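Local coordinates for protein frutapin (Artocarpus altilis, PDB 5KRP) that is a jacalin-type plant lectin of breadfruit that binds carbohydrates, probably mannose, as in related jacalin-like lectins, at residues I30-K35 / T64-E69; S79-T84 / G118-L123; G22-I27 / V43-N48; G26-E31 / L70-E75. All coordinates share one frame; numbering follows the deposited sequence. Where two conformers were deposited one is given.

Contact 1: residues I30-K35 / T64-E69; sequences IELSYK and TNVKIE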
loop_
_atom_site.group_PDB
_atom_site.type_symbol
_atom_site.label_atom_id
_atom_site.label_comp_id
_atom_site.label_asym_id
_atom_site.label_seq_id
_atom_site.Cartn_x
_atom_site.Cartn_y
_atom_site.Cartn_z
ATOM N N ILE A 30 -17.000 8.755 15.634
ATOM C CA ILE A 30 -16.405 10.114 15.651
ATOM C C ILE A 30 -17.199 10.991 16.633
ATOM O O ILE A 30 -18.405 11.003 16.537
ATOM C CB ILE A 30 -16.395 10.770 14.264
ATOM C CG1 ILE A 30 -15.505 9.949 13.320
ATOM C CG2 ILE A 30 -15.831 12.191 14.359
ATOM C CD1 ILE A 30 -15.695 10.301 11.861
ATOM N N GLU A 31 -16.505 11.629 17.581
ATOM C CA GLU A 31 -17.166 12.581 18.534
ATOM C C GLU A 31 -16.589 13.973 18.312
ATOM O O GLU A 31 -15.383 14.148 18.304
ATOM C CB GLU A 31 -16.893 12.157 19.972
ATOM C CG GLU A 31 -17.462 10.782 20.322
ATOM C CD GLU A 31 -17.205 10.383 21.778
ATOM O OE1 GLU A 31 -17.742 11.089 22.680
ATOM O OE2 GLU A 31 -16.492 9.375 22.014
ATOM N N LEU A 32 -17.447 14.959 18.114
ATOM C CA LEU A 32 -16.955 16.270 17.963
ATOM C C LEU A 32 -17.857 17.234 18.713
ATOM O O LEU A 32 -18.962 16.852 19.109
ATOM C CB LEU A 32 -16.826 16.601 16.477
ATOM C CG LEU A 32 -18.023 16.548 15.595
ATOM C CD1 LEU A 32 -18.802 17.897 15.679
ATOM C CD2 LEU A 32 -17.637 16.338 14.157
ATOM N N SER A 33 -17.328 18.443 18.959
ATOM C CA SER A 33 -18.179 19.572 19.468
ATOM C C SER A 33 -18.153 20.715 18.473
ATOM O O SER A 33 -17.214 20.846 17.656
ATOM C CB SER A 33 -17.766 20.021 20.856
ATOM O OG SER A 33 -16.570 20.751 20.813
ATOM N N TYR A 34 -19.240 21.490 18.448
ATOM C CA TYR A 34 -19.367 22.585 17.532
ATOM C C TYR A 34 -20.299 23.693 18.072
ATOM O O TYR A 34 -21.152 23.427 18.945
ATOM C CB TYR A 34 -19.939 22.162 16.208
ATOM C CG TYR A 34 -21.356 21.643 16.273
ATOM C CD1 TYR A 34 -21.628 20.312 16.643
ATOM C CD2 TYR A 34 -22.457 22.497 15.952
ATOM C CE1 TYR A 34 -22.956 19.835 16.704
ATOM C CE2 TYR A 34 -23.777 22.032 16.044
ATOM C CZ TYR A 34 -24.002 20.697 16.375
ATOM O OH TYR A 34 -25.277 20.193 16.459
ATOM N N LYS A 35 -20.083 24.870 17.492
ATOM C CA LYS A 35 -21.092 25.969 17.519
ATOM C C LYS A 35 -20.772 26.897 16.337
ATOM O O LYS A 35 -21.124 26.583 15.196
ATOM C CB LYS A 35 -21.115 26.618 18.963
ATOM C CG LYS A 35 -22.292 27.595 19.131
ATOM C CD LYS A 35 -23.600 26.851 19.316
ATOM C CE LYS A 35 -24.834 27.778 19.197
ATOM N NZ LYS A 35 -26.066 27.147 19.780
ATOM N N THR A 64 -21.782 22.383 21.617
ATOM C CA THR A 64 -22.721 21.227 21.470
ATOM C C THR A 64 -21.949 19.942 21.090
ATOM O O THR A 64 -21.182 19.981 20.154
ATOM C CB THR A 64 -23.742 21.516 20.390
ATOM O OG1 THR A 64 -24.452 22.697 20.796
ATOM C CG2 THR A 64 -24.715 20.299 20.124
ATOM N N ASN A 65 -22.184 18.838 21.763
ATOM C CA ASN A 65 -21.368 17.627 21.522
ATOM C C ASN A 65 -22.205 16.685 20.671
ATOM O O ASN A 65 -23.469 16.633 20.827
ATOM C CB ASN A 65 -20.897 16.994 22.833
ATOM C CG ASN A 65 -19.606 17.656 23.373
ATOM O OD1 ASN A 65 -18.494 17.283 22.994
ATOM N ND2 ASN A 65 -19.757 18.677 24.260
ATOM N N VAL A 66 -21.552 15.988 19.718
ATOM C CA VAL A 66 -22.253 15.032 18.886
ATOM C C VAL A 66 -21.435 13.744 18.693
ATOM O O VAL A 66 -20.210 13.777 18.699
ATOM C CB VAL A 66 -22.628 15.637 17.554
ATOM C CG1 VAL A 66 -21.424 15.941 16.705
ATOM C CG2 VAL A 66 -23.609 14.739 16.770
ATOM N N LYS A 67 -22.130 12.619 18.621
ATOM C CA LYS A 67 -21.502 11.313 18.461
ATOM C C LYS A 67 -21.990 10.717 17.137
ATOM O O LYS A 67 -23.205 10.530 16.912
ATOM C CB LYS A 67 -21.884 10.454 19.652
ATOM C CG LYS A 67 -21.425 9.048 19.655
ATOM C CD LYS A 67 -21.894 8.345 20.939
ATOM C CE LYS A 67 -21.331 6.910 20.961
ATOM N NZ LYS A 67 -21.891 5.973 21.981
ATOM N N ILE A 68 -21.045 10.383 16.252
ATOM C CA ILE A 68 -21.338 9.802 14.952
ATOM C C ILE A 68 -20.951 8.317 15.048
ATOM O O ILE A 68 -19.761 8.003 15.248
ATOM C CB ILE A 68 -20.517 10.515 13.868
ATOM C CG1 ILE A 68 -20.924 11.987 13.829
ATOM C CG2 ILE A 68 -20.619 9.836 12.487
ATOM C CD1 ILE A 68 -19.981 12.830 13.076
ATOM N N GLU A 69 -21.919 7.428 15.008
ATOM C CA GLU A 69 -21.686 6.022 15.198
ATOM C C GLU A 69 -21.891 5.301 13.854
ATOM O O GLU A 69 -23.003 5.232 13.354
ATOM C CB GLU A 69 -22.618 5.494 16.282
ATOM C CG GLU A 69 -22.270 4.062 16.663
ATOM C CD GLU A 69 -22.764 3.627 18.047
ATOM O OE1 GLU A 69 -23.337 4.465 18.824
ATOM O OE2 GLU A 69 -22.506 2.426 18.317
HETATM O O HOH W 1 -25.927 24.053 18.367
#
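Leu32 and Val66 lie flank to flank across two antiparallel strands, 26-34 and 64-69, at one border of a four-stranded sheet in the jacalin beta-prism. Pairs Ile30-Ile68, Leu32-Val66 and Tyr34-Thr64 are hydrogen-bonded, each by two backbone bonds, with N-H...O angles of at least 150°. These same six side chains share one face of the sheet, where the shape matching occurs. Val66 places CG1 between its backbone N and carbonyl carbon (chi1 67°), and this methyl fits between Leu32 and Tyr34 on the other strand. Leu32 CD1 presses on Val66 CG1 at 3.4 Å, tighter than usual van der Waals contact, while the edge of the Tyr34 ring approaches from further along, CE1 lying 4.2 Å from Val66 CG1. Thr64 lies over one face of the ring: its CB sits 4.2 Å from the Tyr34 centroid, 16° off the normal, a CH-pi contact. At the far end Ile30 and Ile68 meet CB to CB at 4.1 Å. Phe102 and Tyr113 of the neighbouring sheet pack against this surface. On the reverse face, Asn65 OD1 approaches Ser33 CB at 3.5 Å, whereas Ser33 OG is bonded to Ser40 N. A water hydrogen-bonds Thr64 OG1 at 3.1 Å and accepts a weak bond from Lys35 NZ.

Contact 2: residues S79-T84 / G118-L123; sequences SVSGYT and GTYFNL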
loop_
_atom_site.group_PDB
_atom_site.type_symbol
_atom_site.label_atom_id
_atom_site.label_comp_id
_atom_site.label_asym_id
_atom_site.label_seq_id
_atom_site.Cartn_x
_atom_site.Cartn_y
_atom_site.Cartn_z
ATOM N N SER A 79 -16.553 10.423 2.050
ATOM C CA SER A 79 -16.374 11.870 1.820
ATOM C C SER A 79 -16.149 12.543 3.147
ATOM O O SER A 79 -16.886 12.303 4.141
ATOM C CB SER A 79 -17.608 12.533 1.177
ATOM O OG SER A 79 -17.362 13.945 1.058
ATOM N N VAL A 80 -15.138 13.387 3.209
ATOM C CA VAL A 80 -14.940 14.331 4.290
ATOM C C VAL A 80 -14.963 15.688 3.616
ATOM O O VAL A 80 -14.224 15.895 2.665
ATOM C CB VAL A 80 -13.577 14.114 5.006
ATOM C CG1 VAL A 80 -13.382 15.158 6.128
ATOM C CG2 VAL A 80 -13.529 12.721 5.616
ATOM N N SER A 81 -15.801 16.613 4.101
ATOM C CA SER A 81 -15.815 17.987 3.561
ATOM C C SER A 81 -16.113 18.947 4.712
ATOM O O SER A 81 -16.381 18.531 5.860
ATOM C CB SER A 81 -16.858 18.132 2.447
ATOM O OG SER A 81 -18.186 17.919 2.926
ATOM N N GLY A 82 -15.919 20.204 4.394
ATOM C CA GLY A 82 -16.263 21.308 5.310
ATOM C C GLY A 82 -15.792 22.673 4.864
ATOM O O GLY A 82 -15.495 22.896 3.675
ATOM N N TYR A 83 -15.643 23.564 5.831
ATOM C CA TYR A 83 -15.272 24.969 5.571
ATOM C C TYR A 83 -14.179 25.415 6.505
ATOM O O TYR A 83 -14.214 25.074 7.679
ATOM C CB TYR A 83 -16.523 25.861 5.721
ATOM C CG TYR A 83 -17.477 25.787 4.586
ATOM C CD1 TYR A 83 -18.364 24.737 4.467
ATOM C CD2 TYR A 83 -17.467 26.762 3.568
ATOM C CE1 TYR A 83 -19.234 24.665 3.389
ATOM C CE2 TYR A 83 -18.299 26.683 2.467
ATOM C CZ TYR A 83 -19.216 25.628 2.418
ATOM O OH TYR A 83 -20.078 25.441 1.365
ATOM N N THR A 84 -13.213 26.181 6.005
ATOM C CA THR A 84 -12.182 26.791 6.846
ATOM C C THR A 84 -12.251 28.363 6.679
ATOM O O THR A 84 -12.552 28.865 5.602
ATOM C CB THR A 84 -10.738 26.290 6.558
ATOM O OG1 THR A 84 -10.387 26.593 5.234
ATOM C CG2 THR A 84 -10.674 24.815 6.683
ATOM N N GLY A 118 -16.645 30.494 4.796
ATOM C CA GLY A 118 -15.272 30.569 4.378
ATOM C C GLY A 118 -15.008 29.730 3.137
ATOM O O GLY A 118 -15.790 29.733 2.222
ATOM N N THR A 119 -13.899 29.023 3.156
ATOM C CA THR A 119 -13.413 28.246 2.041
ATOM C C THR A 119 -13.826 26.783 2.180
ATOM O O THR A 119 -13.447 26.124 3.119
ATOM C CB THR A 119 -11.914 28.343 1.965
ATOM O OG1 THR A 119 -11.576 29.721 1.821
ATOM C CG2 THR A 119 -11.341 27.608 0.724
ATOM N N TYR A 120 -14.637 26.324 1.271
ATOM C CA TYR A 120 -15.068 24.903 1.220
ATOM C C TYR A 120 -13.929 23.977 0.867
ATOM O O TYR A 120 -13.049 24.375 0.128
ATOM C CB TYR A 120 -16.215 24.781 0.199
ATOM C CG TYR A 120 -16.708 23.371 -0.127
ATOM C CD1 TYR A 120 -17.411 22.628 0.791
ATOM C CD2 TYR A 120 -16.495 22.815 -1.389
ATOM C CE1 TYR A 120 -17.926 21.386 0.486
ATOM C CE2 TYR A 120 -17.004 21.564 -1.731
ATOM C CZ TYR A 120 -17.720 20.859 -0.792
ATOM O OH TYR A 120 -18.229 19.611 -1.064
ATOM N N PHE A 121 -13.815 22.848 1.543
ATOM C CA PHE A 121 -12.867 21.786 1.092
ATOM C C PHE A 121 -13.634 20.502 0.975
ATOM O O PHE A 121 -14.633 20.338 1.677
ATOM C CB PHE A 121 -11.639 21.635 1.965
ATOM C CG PHE A 121 -11.913 21.057 3.337
ATOM C CD1 PHE A 121 -12.373 21.873 4.346
ATOM C CD2 PHE A 121 -11.804 19.699 3.576
ATOM C CE1 PHE A 121 -12.626 21.352 5.630
ATOM C CE2 PHE A 121 -12.086 19.184 4.848
ATOM C CZ PHE A 121 -12.508 19.997 5.863
ATOM N N ASN A 122 -13.145 19.572 0.140
ATOM C CA ASN A 122 -13.847 18.276 -0.025
ATOM C C ASN A 122 -12.875 17.227 -0.542
ATOM O O ASN A 122 -12.140 17.461 -1.530
ATOM C CB ASN A 122 -15.019 18.566 -0.970
ATOM C CG ASN A 122 -15.474 17.417 -1.799
ATOM O OD1 ASN A 122 -15.947 16.426 -1.286
ATOM N ND2 ASN A 122 -15.487 17.617 -3.096
ATOM N N LEU A 123 -12.887 16.109 0.170
ATOM C CA LEU A 123 -12.112 14.922 -0.111
ATOM C C LEU A 123 -13.104 13.752 -0.468
ATOM O O LEU A 123 -13.614 13.066 0.446
ATOM C CB LEU A 123 -11.257 14.510 1.067
ATOM C CG LEU A 123 -10.386 13.258 0.831
ATOM C CD1 LEU A 123 -9.230 13.605 -0.125
ATOM C CD2 LEU A 123 -9.913 12.778 2.187
HETATM O O HOH W 2 -19.839 18.071 0.716
HETATM O O HOH W 3 -10.814 24.851 3.164
HETATM O O HOH W 4 -11.182 31.415 3.945
#
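Phe121 lies flat on the backbone of Gly82, its partner across strands 77-86 and 119-125. The evidence for backbone pairing is six hydrogen bonds, two in each of the pairs Val80-Leu123, Gly82-Phe121 and Thr84-Thr119; the shortest, Phe121 N to Gly82 O, measures 2.7 Å, and all six are straight to within about 20°.

Aromatic packing divides between the two faces of the sheet. With CG between its backbone N and carbonyl carbon (chi1 70°), Phe121 folds across to the opposite strand, so that Gly82 N stands 3.6 Å above the ring plane, over its centre, and CE1 reaches Gly82 C at 3.5 Å. Glycine brings no side chain to hold the ring off; Trp11 stacks on the same ring. On the other face of the sheet, that of Ser81 and Tyr83, Tyr120 CB sits 4.0 Å from the Tyr83 centroid, a CH-pi contact over the ring face. The two tyrosine rings themselves meet obliquely, planes at 50°.

Polar side chains are joined through water. One molecule links Ser81 OG, at 2.8 Å, to Tyr120 OH, at 2.9 Å, reaching the tyrosine in the plane of its ring; another joins Thr84 OG1 at 2.7 Å to the carbonyl oxygen of Thr119.

Strand 119-125 also faces a second subunit: Asn122 O accepts a bond from its Trp11 NE1, and Leu123 packs on its Leu123. The pairing of the first and last strands of a Greek-key sheet, here 77-86 with 119-125, is characteristic of the jacalin beta-prism.

Contact 3: residues G22-I27 / V43-N48; sequences GSYTGI and VIYDLN
Thr25 and Gly26 both face Asp46, forming a classic beta bulge where strand 26-34 begins pairing with strand 38-47. Asp46 O receives Thr25 N at 2.9 Å and, weakly, Gly26 N. In return Asp46 N donates to Gly26 O at 2.9 Å, but from above the carbonyl plane, 68° out of it, and so not on a lone pair.

The hydroxyl of Thr25 ties the two chains further. Because OG1 stands between the backbone N and carbonyl carbon (chi1 51°), it points into the turn after strand 38-47, accepting Asn48 N at 2.8 Å and donating to Asp46 OD2 at 2.9 Å, on the anti side but out of the carboxylate plane. Gly49 N is a second donor to that oxygen, while OD1 is salt-bridged to Arg28 NH2.

Just before the bulge, Tyr24 stacks on Tyr45 in an offset (parallel-displaced) pair, centroids 4.0 Å apart and planes at 9°. Tyr24 CD1 rests over the centre of the Tyr45 ring, and Val43 CG1 lies 3.5 Å above its opposite face, so the ring is sandwiched. Ile27 swings CD1 to within 3.5 Å of Tyr45 CD1. Both phenol oxygens are held by Asp21: Tyr24 OH by its carbonyl, Tyr45 OH by its carboxylate.

The outer end is an interface: Asn48 OD1 accepts Ser23 N of the third subunit, and the converse bond is also made. A hairpin of neighbouring strands, 26-34 with 38-47, inside a four-stranded Greek-key sheet is typical of the jacalin-type beta-prism.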
loop_
_atom_site.group_PDB
_atom_site.type_symbol
_atom_site.label_atom_id
_atom_site.label_comp_id
_atom_site.label_asym_id
_atom_site.label_seq_id
_atom_site.Cartn_x
_atom_site.Cartn_y
_atom_site.Cartn_z
ATOM N N GLY A 22 -2.257 8.806 14.322
ATOM C CA GLY A 22 -1.654 7.689 13.605
ATOM C C GLY A 22 -2.720 6.866 12.870
ATOM O O GLY A 22 -3.818 7.394 12.593
ATOM N N SER A 23 -2.391 5.595 12.515
ATOM C CA SER A 23 -3.206 4.831 11.614
ATOM C C SER A 23 -3.648 3.536 12.254
ATOM O O SER A 23 -2.915 2.972 13.067
ATOM C CB SER A 23 -2.438 4.542 10.290
ATOM O OG SER A 23 -2.258 5.819 9.574
ATOM N N TYR A 24 -4.794 3.091 11.810
ATOM C CA TYR A 24 -5.556 1.920 12.381
ATOM C C TYR A 24 -6.171 1.141 11.202
ATOM O O TYR A 24 -5.676 1.202 10.022
ATOM C CB TYR A 24 -6.629 2.419 13.420
ATOM C CG TYR A 24 -6.041 3.319 14.473
ATOM C CD1 TYR A 24 -5.843 4.657 14.217
ATOM C CD2 TYR A 24 -5.651 2.820 15.710
ATOM C CE1 TYR A 24 -5.253 5.481 15.174
ATOM C CE2 TYR A 24 -5.091 3.656 16.689
ATOM C CZ TYR A 24 -4.876 4.981 16.417
ATOM O OH TYR A 24 -4.307 5.779 17.406
ATOM N N THR A 25 -7.199 0.346 11.473
ATOM C CA THR A 25 -7.843 -0.423 10.398
ATOM C C THR A 25 -9.167 0.085 9.961
ATOM O O THR A 25 -9.759 -0.392 8.983
ATOM C CB THR A 25 -7.857 -1.951 10.728
ATOM O OG1 THR A 25 -8.367 -2.169 12.005
ATOM C CG2 THR A 25 -6.433 -2.427 10.834
ATOM N N GLY A 26 -9.702 1.083 10.674
ATOM C CA GLY A 26 -10.986 1.663 10.295
ATOM C C GLY A 26 -11.495 2.611 11.393
ATOM O O GLY A 26 -10.749 2.962 12.322
ATOM N N ILE A 27 -12.722 3.057 11.163
ATOM C CA ILE A 27 -13.426 4.048 12.019
ATOM C C ILE A 27 -14.741 3.429 12.538
ATOM O O ILE A 27 -15.591 3.013 11.764
ATOM C CB ILE A 27 -13.738 5.320 11.237
ATOM C CG1 ILE A 27 -12.510 5.904 10.508
ATOM C CG2 ILE A 27 -14.326 6.423 12.149
ATOM C CD1 ILE A 27 -11.278 6.227 11.327
ATOM N N VAL A 43 -11.786 10.183 18.229
ATOM C CA VAL A 43 -12.274 9.046 17.424
ATOM C C VAL A 43 -12.065 7.733 18.193
ATOM O O VAL A 43 -11.099 7.535 18.867
ATOM C CB VAL A 43 -11.443 8.977 16.102
ATOM C CG1 VAL A 43 -11.931 7.851 15.163
ATOM C CG2 VAL A 43 -11.430 10.335 15.413
ATOM N N ILE A 44 -13.038 6.852 18.092
ATOM C CA ILE A 44 -12.868 5.449 18.463
ATOM C C ILE A 44 -12.598 4.721 17.130
ATOM O O ILE A 44 -13.476 4.590 16.277
ATOM C CB ILE A 44 -14.075 4.881 19.218
ATOM C CG1 ILE A 44 -14.108 5.421 20.655
ATOM C CG2 ILE A 44 -14.051 3.360 19.306
ATOM C CD1 ILE A 44 -15.471 5.285 21.280
ATOM N N TYR A 45 -11.344 4.316 16.965
ATOM C CA TYR A 45 -10.931 3.557 15.764
ATOM C C TYR A 45 -11.314 2.065 15.872
ATOM O O TYR A 45 -11.572 1.559 16.988
ATOM C CB TYR A 45 -9.456 3.684 15.619
ATOM C CG TYR A 45 -9.019 5.106 15.335
ATOM C CD1 TYR A 45 -9.160 5.656 14.052
ATOM C CD2 TYR A 45 -8.537 5.925 16.339
ATOM C CE1 TYR A 45 -8.838 6.957 13.789
ATOM C CE2 TYR A 45 -8.171 7.273 16.060
ATOM C CZ TYR A 45 -8.319 7.771 14.786
ATOM O OH TYR A 45 -7.971 9.096 14.489
ATOM N N ASP A 46 -11.292 1.359 14.731
ATOM C CA ASP A 46 -11.150 -0.104 14.738
ATOM C C ASP A 46 -9.710 -0.415 14.665
ATOM O O ASP A 46 -8.988 0.153 13.783
ATOM C CB ASP A 46 -11.840 -0.767 13.586
ATOM C CG ASP A 46 -11.826 -2.325 13.747
ATOM O OD1 ASP A 46 -12.552 -2.800 14.702
ATOM O OD2 ASP A 46 -11.008 -2.923 13.005
ATOM N N LEU A 47 -9.244 -1.319 15.517
ATOM C CA LEU A 47 -7.884 -1.873 15.373
ATOM C C LEU A 47 -8.055 -3.393 15.353
ATOM O O LEU A 47 -8.248 -4.025 16.402
ATOM C CB LEU A 47 -6.971 -1.464 16.502
ATOM C CG LEU A 47 -5.521 -1.963 16.515
ATOM C CD1 LEU A 47 -4.756 -1.436 15.284
ATOM C CD2 LEU A 47 -4.834 -1.647 17.820
ATOM N N ASN A 48 -7.891 -3.951 14.157
ATOM C CA ASN A 48 -7.892 -5.402 13.938
ATOM C C ASN A 48 -9.110 -6.031 14.539
ATOM O O ASN A 48 -9.058 -7.136 15.089
ATOM C CB ASN A 48 -6.632 -5.982 14.465
ATOM C CG ASN A 48 -5.430 -5.360 13.780
ATOM O OD1 ASN A 48 -5.396 -5.313 12.545
ATOM N ND2 ASN A 48 -4.481 -4.869 14.530
#

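Contact 4: residues G26-E31 / L70-E75; sequences GIRIIE and LQFPEE
Arg28 crosses Phe72 obliquely, at a corner where strand 26-34 turns and then runs on. A second classic bulge, Arg28 and Ile29 facing Ile44, marks that corner. The CB of Arg28 starts away from the loop 70-75, but CG already comes to 4.0 Å from Phe72 CG. From CG to NE the chain is extended and passes the ring; NE lies 4.1 Å from Phe72 CD1. The last torsion (chi4 -82°) then turns the guanidinium so that one of its faces meets Phe72 CD1 and CE1: CD1 stands 3.8 Å above the group, over its centre, and NH2 approaches CE1 at 3.7 Å. The planes are 44° apart, so this is an inclined approach and not a parallel stack. The same NH2 also makes a salt bridge with Asp46 OD1.

Phe72 has further neighbours: Pro73, after a cis peptide bond, sets CB over the centre of one ring face, and Ile27 O touches CD2 at 3.6 Å.

Backbone and water complete the join. Leu70 N donates to Arg28 O at 3.0 Å, and a water bonds that same oxygen and Leu70 O; a second water bridges Ile27 O and Glu75 O. Leu70 CD1 packs on Ile27 CG2 at 4.0 Å.

A cationic group with its flat side against an aromatic ring and its end on a carboxylate suggests that Asp46 offsets at least part of the charge, while Phe72 probably helps keep the guanidinium in that orientation.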
loop_
_atom_site.group_PDB
_atom_site.type_symbol
_atom_site.label_atom_id
_atom_site.label_comp_id
_atom_site.label_asym_id
_atom_site.label_seq_id
_atom_site.Cartn_x
_atom_site.Cartn_y
_atom_site.Cartn_z
ATOM N N GLY A 26 -9.702 1.083 10.674
ATOM C CA GLY A 26 -10.986 1.663 10.295
ATOM C C GLY A 26 -11.495 2.611 11.393
ATOM O O GLY A 26 -10.749 2.962 12.322
ATOM N N ILE A 27 -12.722 3.057 11.163
ATOM C CA ILE A 27 -13.426 4.048 12.019
ATOM C C ILE A 27 -14.741 3.429 12.538
ATOM O O ILE A 27 -15.591 3.013 11.764
ATOM C CB ILE A 27 -13.738 5.320 11.237
ATOM C CG1 ILE A 27 -12.510 5.904 10.508
ATOM C CG2 ILE A 27 -14.326 6.423 12.149
ATOM C CD1 ILE A 27 -11.278 6.227 11.327
ATOM N N ARG A 28 -14.910 3.528 13.834
ATOM C CA ARG A 28 -16.148 3.126 14.505
ATOM C C ARG A 28 -17.002 4.328 14.890
ATOM O O ARG A 28 -18.143 4.384 14.533
ATOM C CB ARG A 28 -15.802 2.309 15.725
ATOM C CG ARG A 28 -15.411 0.853 15.372
ATOM C CD ARG A 28 -14.746 0.175 16.540
ATOM N NE ARG A 28 -14.420 -1.217 16.255
ATOM C CZ ARG A 28 -15.247 -2.251 16.325
ATOM N NH1 ARG A 28 -16.528 -2.075 16.655
ATOM N NH2 ARG A 28 -14.784 -3.481 15.983
ATOM N N ILE A 29 -16.409 5.278 15.616
ATOM C CA ILE A 29 -17.162 6.459 16.137
ATOM C C ILE A 29 -16.315 7.679 16.011
ATOM O O ILE A 29 -15.117 7.703 16.396
ATOM C CB ILE A 29 -17.570 6.264 17.627
ATOM C CG1 ILE A 29 -18.534 5.077 17.799
ATOM C CG2 ILE A 29 -18.163 7.548 18.282
ATOM C CD1 ILE A 29 -18.607 4.515 19.218
ATOM N N ILE A 30 -17.000 8.755 15.634
ATOM C CA ILE A 30 -16.405 10.114 15.651
ATOM C C ILE A 30 -17.199 10.991 16.633
ATOM O O ILE A 30 -18.405 11.003 16.537
ATOM C CB ILE A 30 -16.395 10.770 14.264
ATOM C CG1 ILE A 30 -15.505 9.949 13.320
ATOM C CG2 ILE A 30 -15.831 12.191 14.359
ATOM C CD1 ILE A 30 -15.695 10.301 11.861
ATOM N N GLU A 31 -16.505 11.629 17.581
ATOM C CA GLU A 31 -17.166 12.581 18.534
ATOM C C GLU A 31 -16.589 13.973 18.312
ATOM O O GLU A 31 -15.383 14.148 18.304
ATOM C CB GLU A 31 -16.893 12.157 19.972
ATOM C CG GLU A 31 -17.462 10.782 20.322
ATOM C CD GLU A 31 -17.205 10.383 21.778
ATOM O OE1 GLU A 31 -17.742 11.089 22.680
ATOM O OE2 GLU A 31 -16.492 9.375 22.014
ATOM N N LEU A 70 -20.822 4.815 13.221
ATOM C CA LEU A 70 -20.934 4.146 11.915
ATOM C C LEU A 70 -21.225 2.659 12.166
ATOM O O LEU A 70 -20.777 2.059 13.176
ATOM C CB LEU A 70 -19.618 4.284 11.146
ATOM C CG LEU A 70 -19.167 5.739 10.916
ATOM C CD1 LEU A 70 -17.799 5.871 10.251
ATOM C CD2 LEU A 70 -20.152 6.503 10.087
ATOM N N GLN A 71 -21.970 2.077 11.247
ATOM C CA GLN A 71 -22.257 0.625 11.299
ATOM C C GLN A 71 -21.008 -0.165 10.751
ATOM O O GLN A 71 -21.027 -0.769 9.668
ATOM C CB GLN A 71 -23.487 0.315 10.498
ATOM C CG GLN A 71 -24.735 1.023 10.951
ATOM C CD GLN A 71 -25.912 0.854 9.958
ATOM O OE1 GLN A 71 -25.802 1.133 8.741
ATOM N NE2 GLN A 71 -27.049 0.397 10.481
ATOM N N PHE A 72 -19.901 -0.050 11.492
ATOM C CA PHE A 72 -18.645 -0.682 11.130
ATOM C C PHE A 72 -18.804 -2.234 11.206
ATOM O O PHE A 72 -19.459 -2.696 12.104
ATOM C CB PHE A 72 -17.512 -0.173 12.060
ATOM C CG PHE A 72 -16.228 -0.899 11.888
ATOM C CD1 PHE A 72 -15.995 -2.084 12.581
ATOM C CD2 PHE A 72 -15.297 -0.455 10.970
ATOM C CE1 PHE A 72 -14.841 -2.784 12.361
ATOM C CE2 PHE A 72 -14.155 -1.167 10.731
ATOM C CZ PHE A 72 -13.933 -2.360 11.412
ATOM N N PRO A 73 -18.228 -3.017 10.299
ATOM C CA PRO A 73 -17.340 -2.624 9.219
ATOM C C PRO A 73 -17.987 -2.363 7.894
ATOM O O PRO A 73 -17.294 -1.924 6.942
ATOM C CB PRO A 73 -16.462 -3.861 9.054
ATOM C CG PRO A 73 -17.406 -4.973 9.382
ATOM C CD PRO A 73 -18.174 -4.485 10.555
ATOM N N GLU A 74 -19.281 -2.660 7.769
ATOM C CA GLU A 74 -19.945 -2.566 6.460
ATOM C C GLU A 74 -20.092 -1.100 5.958
ATOM O O GLU A 74 -20.145 -0.875 4.739
ATOM C CB GLU A 74 -21.349 -3.162 6.472
ATOM C CG GLU A 74 -21.430 -4.638 6.747
ATOM C CD GLU A 74 -21.173 -4.993 8.222
ATOM O OE1 GLU A 74 -21.429 -4.119 9.141
ATOM O OE2 GLU A 74 -20.690 -6.150 8.427
ATOM N N GLU A 75 -20.252 -0.186 6.906
ATOM C CA GLU A 75 -20.422 1.259 6.606
ATOM C C GLU A 75 -19.132 1.997 6.952
ATOM O O GLU A 75 -18.589 1.804 8.036
ATOM C CB GLU A 75 -21.598 1.847 7.361
ATOM C CG GLU A 75 -21.864 3.324 7.024
ATOM C CD GLU A 75 -22.972 3.981 7.845
ATOM O OE1 GLU A 75 -23.073 3.726 9.060
ATOM O OE2 GLU A 75 -23.717 4.758 7.237
HETATM O O HOH W 5 -16.274 2.710 9.174
HETATM O O HOH W 6 -19.537 1.828 15.478
#

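Overall arrangement
From the N terminus, contact 3 opens first, joining 22-27 to 43-48 and so closing the hairpin of strands 26-34 and 38-47. Contact 4 starts from the same stretch, sharing Gly26 and Ile27, but closes later on 70-75. Contact 1 begins further along that strand, at 30-35, crosses contact 3 in the chain, and closes on 64-69 within the span of contact 4. All three bind around strand 26-34 in one sheet and the loop beyond it; contacts 3 and 4 have centres about 9 Å apart and both touch the third subunit. Contact 2 follows in series, pairing strands of another sheet, its centre about 22 Å from that of contact 3.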